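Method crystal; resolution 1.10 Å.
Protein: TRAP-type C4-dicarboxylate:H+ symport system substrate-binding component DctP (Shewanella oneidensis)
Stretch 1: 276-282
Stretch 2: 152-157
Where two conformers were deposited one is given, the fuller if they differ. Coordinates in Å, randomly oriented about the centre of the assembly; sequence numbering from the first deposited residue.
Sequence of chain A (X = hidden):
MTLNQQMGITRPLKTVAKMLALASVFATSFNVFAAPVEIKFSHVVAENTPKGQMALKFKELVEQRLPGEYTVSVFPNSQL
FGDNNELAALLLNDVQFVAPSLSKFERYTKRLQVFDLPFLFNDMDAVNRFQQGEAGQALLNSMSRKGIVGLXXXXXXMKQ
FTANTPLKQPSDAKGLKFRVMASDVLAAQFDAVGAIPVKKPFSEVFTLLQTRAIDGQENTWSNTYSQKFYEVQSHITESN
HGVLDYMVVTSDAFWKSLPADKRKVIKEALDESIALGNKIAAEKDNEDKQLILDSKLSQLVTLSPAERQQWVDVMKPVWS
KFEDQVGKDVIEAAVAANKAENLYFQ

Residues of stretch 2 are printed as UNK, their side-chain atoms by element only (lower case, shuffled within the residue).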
ATOM      1  N   LEU A 276      -0.781   1.779  16.267  1.00  7.95           N
ATOM      2  CA  LEU A 276      -0.254   0.450  16.510  1.00  8.38           C
ATOM      3  C   LEU A 276       0.186  -0.193  15.191  1.00  7.31           C
ATOM      4  O   LEU A 276       1.267  -0.781  15.108  1.00  7.60           O
ATOM      5  CB  LEU A 276      -1.284  -0.423  17.235  1.00  9.97           C
ATOM      6  CG  LEU A 276      -0.776  -1.842  17.518  1.00 13.01           C
ATOM      7  CD1 LEU A 276       0.505  -1.826  18.336  1.00 15.24           C
ATOM      8  CD2 LEU A 276      -1.807  -2.657  18.230  1.00 14.95           C
ATOM      9  N   GLY A 277      -0.645  -0.092  14.158  1.00  6.91           N
ATOM     10  CA  GLY A 277      -0.288  -0.651  12.869  1.00  6.71           C
ATOM     11  C   GLY A 277       1.005  -0.089  12.313  1.00  6.16           C
ATOM     12  O   GLY A 277       1.789  -0.819  11.718  1.00  6.58           O
ATOM     13  N   ASN A 278       1.227   1.207  12.499  1.00  6.63           N
ATOM     14  CA  ASN A 278       2.458   1.829  12.031  1.00  6.70           C
ATOM     15  C   ASN A 278       3.679   1.258  12.751  1.00  7.06           C
ATOM     16  O   ASN A 278       4.742   1.065  12.151  1.00  7.62           O
ATOM     17  CB  ASN A 278       2.397   3.344  12.218  1.00  7.17           C
ATOM     18  CG  ASN A 278       1.512   4.031  11.207  1.00  7.35           C
ATOM     19  OD1 ASN A 278       1.108   3.452  10.200  1.00  7.56           O
ATOM     20  ND2 ASN A 278       1.231   5.306  11.465  1.00  8.54           N
ATOM     21  N   LYS A 279       3.553   1.025  14.050  1.00  6.87           N
ATOM     22  CA  LYS A 279       4.630   0.413  14.826  1.00  7.51           C
ATOM     23  C   LYS A 279       4.914  -0.995  14.311  1.00  7.14           C
ATOM     24  O   LYS A 279       6.062  -1.366  14.077  1.00  7.61           O
ATOM     25  CB  LYS A 279       4.244   0.406  16.304  1.00  9.22           C
ATOM     26  CG  LYS A 279       5.255  -0.216  17.220  1.00 11.51           C
ATOM     27  CD  LYS A 279       4.887   0.074  18.663  1.00 14.04           C
ATOM     28  CE  LYS A 279       5.861  -0.520  19.654  1.00 14.68           C
ATOM     29  NZ  LYS A 279       5.711  -1.994  19.791  1.00 14.40           N
ATOM     30  N   ILE A 280       3.855  -1.776  14.119  0.56  7.25           N
ATOM     31  CA  ILE A 280       3.985  -3.122  13.577  0.56  7.26           C
ATOM     32  C   ILE A 280       4.644  -3.081  12.194  0.56  6.14           C
ATOM     33  O   ILE A 280       5.512  -3.901  11.896  0.56  6.11           O
ATOM     34  CB  ILE A 280       2.615  -3.844  13.493  0.56  8.52           C
ATOM     35  CG1 ILE A 280       2.027  -4.078  14.892  0.56 10.73           C
ATOM     36  CG2 ILE A 280       2.739  -5.180  12.759  0.56  8.46           C
ATOM     37  CD1 ILE A 280       2.670  -5.224  15.664  0.56 12.06           C
ATOM     38  N   ALA A 281       4.259  -2.126  11.355  1.00  5.86           N
ATOM     39  CA  ALA A 281       4.831  -2.037  10.011  1.00  6.48           C
ATOM     40  C   ALA A 281       6.352  -1.952  10.079  1.00  6.22           C
ATOM     41  O   ALA A 281       7.068  -2.633   9.340  1.00  6.97           O
ATOM     42  CB  ALA A 281       4.266  -0.853   9.258  1.00  6.34           C
ATOM     43  N   ALA A 282       6.859  -1.110  10.970  1.00  6.83           N
ATOM     44  CA  ALA A 282       8.288  -0.909  11.080  1.00  7.07           C
ATOM     45  C   ALA A 282       8.944  -2.164  11.650  1.00  7.32           C
ATOM     46  O   ALA A 282      10.030  -2.557  11.237  1.00  8.26           O
ATOM     47  CB  ALA A 282       8.578   0.290  11.961  1.00  8.21           C
ATOM     48  N   UNK A 152      -7.237   8.348   7.710  1.00  7.04           N
ATOM     49  CA  UNK A 152      -5.853   8.357   8.131  1.00  7.12           C
ATOM     50  C   UNK A 152      -4.990   7.586   7.149  1.00  6.26           C
ATOM     51  O   UNK A 152      -5.498   6.912   6.255  1.00  7.54           O
ATOM     52  N   UNK A 153      -3.683   7.713   7.327  1.00  6.40           N
ATOM     53  CA  UNK A 153      -2.685   6.958   6.585  1.00  6.57           C
ATOM     54  C   UNK A 153      -2.176   5.827   7.474  1.00  6.20           C
ATOM     55  O   UNK A 153      -1.918   6.025   8.666  1.00  8.60           O
ATOM     56  c   UNK A 153      -1.508   7.843   6.200  1.00  6.54           C
ATOM     57  c   UNK A 153      -1.936  10.231   5.482  1.00  6.42           C
ATOM     58  c   UNK A 153      -2.326  10.802   3.195  1.00  7.21           C
ATOM     59  c   UNK A 153      -2.196  11.188   4.509  1.00  7.01           C
ATOM     60  c   UNK A 153      -1.817   8.887   5.150  1.00  6.22           C
ATOM     61  o   UNK A 153      -2.559  11.716   2.190  1.00  8.49           O
ATOM     62  c   UNK A 153      -1.951   8.529   3.817  1.00  6.27           C
ATOM     63  c   UNK A 153      -2.191   9.477   2.844  1.00  5.87           C
ATOM     64  N   UNK A 154      -1.973   4.655   6.883  1.00  5.44           N
ATOM     65  CA  UNK A 154      -1.398   3.512   7.578  1.00  5.60           C
ATOM     66  C   UNK A 154      -0.195   3.039   6.763  1.00  5.61           C
ATOM     67  O   UNK A 154      -0.304   2.840   5.555  1.00  6.01           O
ATOM     68  c   UNK A 154      -2.442   2.400   7.721  1.00  6.14           C
ATOM     69  c   UNK A 154      -1.464   1.196   9.710  1.00  7.98           C
ATOM     70  c   UNK A 154      -3.033   0.017   8.167  1.00  8.80           C
ATOM     71  c   UNK A 154      -1.938   1.073   8.269  1.00  7.28           C
ATOM     72  N   UNK A 155       0.932   2.860   7.430  1.00  5.70           N
ATOM     73  CA  UNK A 155       2.139   2.426   6.735  1.00  5.68           C
ATOM     74  C   UNK A 155       2.193   0.937   6.442  1.00  5.48           C
ATOM     75  O   UNK A 155       1.682   0.112   7.206  1.00  6.32           O
ATOM     76  c   UNK A 155       3.322   5.253   6.903  1.00  6.23           C
ATOM     77  n   UNK A 155       3.942   4.838   8.949  1.00  9.16           N
ATOM     78  c   UNK A 155       3.533   4.245   7.776  1.00  6.85           C
ATOM     79  c   UNK A 155       3.966   6.154   8.779  1.00  7.09           C
ATOM     80  n   UNK A 155       3.584   6.423   7.546  1.00  9.81           N
ATOM     81  c   UNK A 155       3.376   2.778   7.564  1.00  6.30           C
ATOM     82  N   UNK A 156       2.889   0.597   5.355  1.00  5.59           N
ATOM     83  CA  UNK A 156       3.433  -0.743   5.193  1.00  5.65           C
ATOM     84  C   UNK A 156       4.957  -0.644   5.116  1.00  5.59           C
ATOM     85  O   UNK A 156       5.639  -0.962   6.092  1.00  6.03           O
ATOM     86  n   UNK A 156       2.259  -3.839   3.735  1.00  7.08           N
ATOM     87  c   UNK A 156       3.200  -2.965   4.041  1.00  5.91           C
ATOM     88  o   UNK A 156       4.349  -3.307   4.365  1.00  6.03           O
ATOM     89  c   UNK A 156       2.808  -1.502   4.029  1.00  5.95           C
ATOM     90  N   UNK A 157       5.494  -0.145   4.006  1.00  5.44           N
ATOM     91  CA  UNK A 157       6.933  -0.036   3.883  1.00  6.33           C
ATOM     92  C   UNK A 157       7.363   0.351   2.491  1.00  5.50           C
ATOM     93  O   UNK A 157       6.541   0.574   1.622  1.00  5.93           O
TER
HETATM   94  O   HOH W   1      -0.172   7.641   9.937  1.00 11.31           O
HETATM   95  O   HOH W   2       5.964   2.351   9.947  1.00 15.67           O
HETATM   96  O   HOH W   3       5.827  -3.715   7.026  1.00  6.81           O

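Position 152 carries no side-chain atoms at all, only N, CA, C and O, and it makes no contact with the helix; it is Gly152.

Position 153 has one carbon leading to a six-carbon ring that bears a single oxygen. The ring leads away from the helix, and what the position offers the helix is backbone: its O accepts a hydrogen bond from water 1 at 2.7 Å, and the same water accepts one from Asn278 ND2 at 3.1 Å. The ring with its one oxygen identifies Tyr153, whose hydroxyl is bonded elsewhere in the structure.

Position 154 shows four carbons, forked at the second, with no heteroatom. CA-to-CB runs sideways, yet the end comes nearer the helix, where one terminal carbon lies 3.8 Å from Gly277 C and 3.5 Å from Asn278 OD1. A fork at the second carbon rather than the first makes this Leu154, with chi1 t and chi2 p, and the terminal carbon is CD1. An ideal CB on Gly277 would sit 2.7 Å from Leu154 CD1, a clash, so the bare glycine leaves room for the methyl.

Position 155 has one carbon and then a five-membered ring of three carbons and two nitrogens. Its CA-to-CB bond points toward the helix, and its CB lies 4.1 Å from Ala281 CB. The ring is that of His155. The one direct hydrogen bond between the stretches comes from its backbone, His155 N donating to Asn278 OD1 at 2.8 Å and a nearly straight 175°. Although His155 ND1 is 3.4 Å from the same OD1, the angle is too poor for a hydrogen bond. Water 2 instead accepts a weak bond from ND1 at 3.4 Å and donates to Asn278 O at 2.8 Å.

Position 156 has two carbons, the second carrying one oxygen and one nitrogen. Its CA-to-CB bond points away from the helix, while its backbone O faces Ala281 CB at 3.5 Å. It is Asn156, and its side-chain oxygen and nitrogen are both hydrogen-bonded elsewhere in the structure.

Position 157 again lacks side-chain atoms and makes no contact with the helix; it is Gly157.

Helix and strand run nearly parallel, 9° apart, with axes approaching to 7.2 Å. Gly277 and Ala281, one turn apart, meet the strand, while the CA-to-CB bonds of Leu276 and Lys279 point away. Between them Asn278 uses its amide to read strand backbone, directly through OD1 and via water through ND2. His155 O, 3.4 Å from Ala281 CB, is buried without a polar partner. The reading is a glycine where a CB would clash, an alanine where the strand backbone passes close, and one amide bonded to the strand backbone where Asn278 and His155 lie abreast.

Stretch 2 (152-157) GYLHNG
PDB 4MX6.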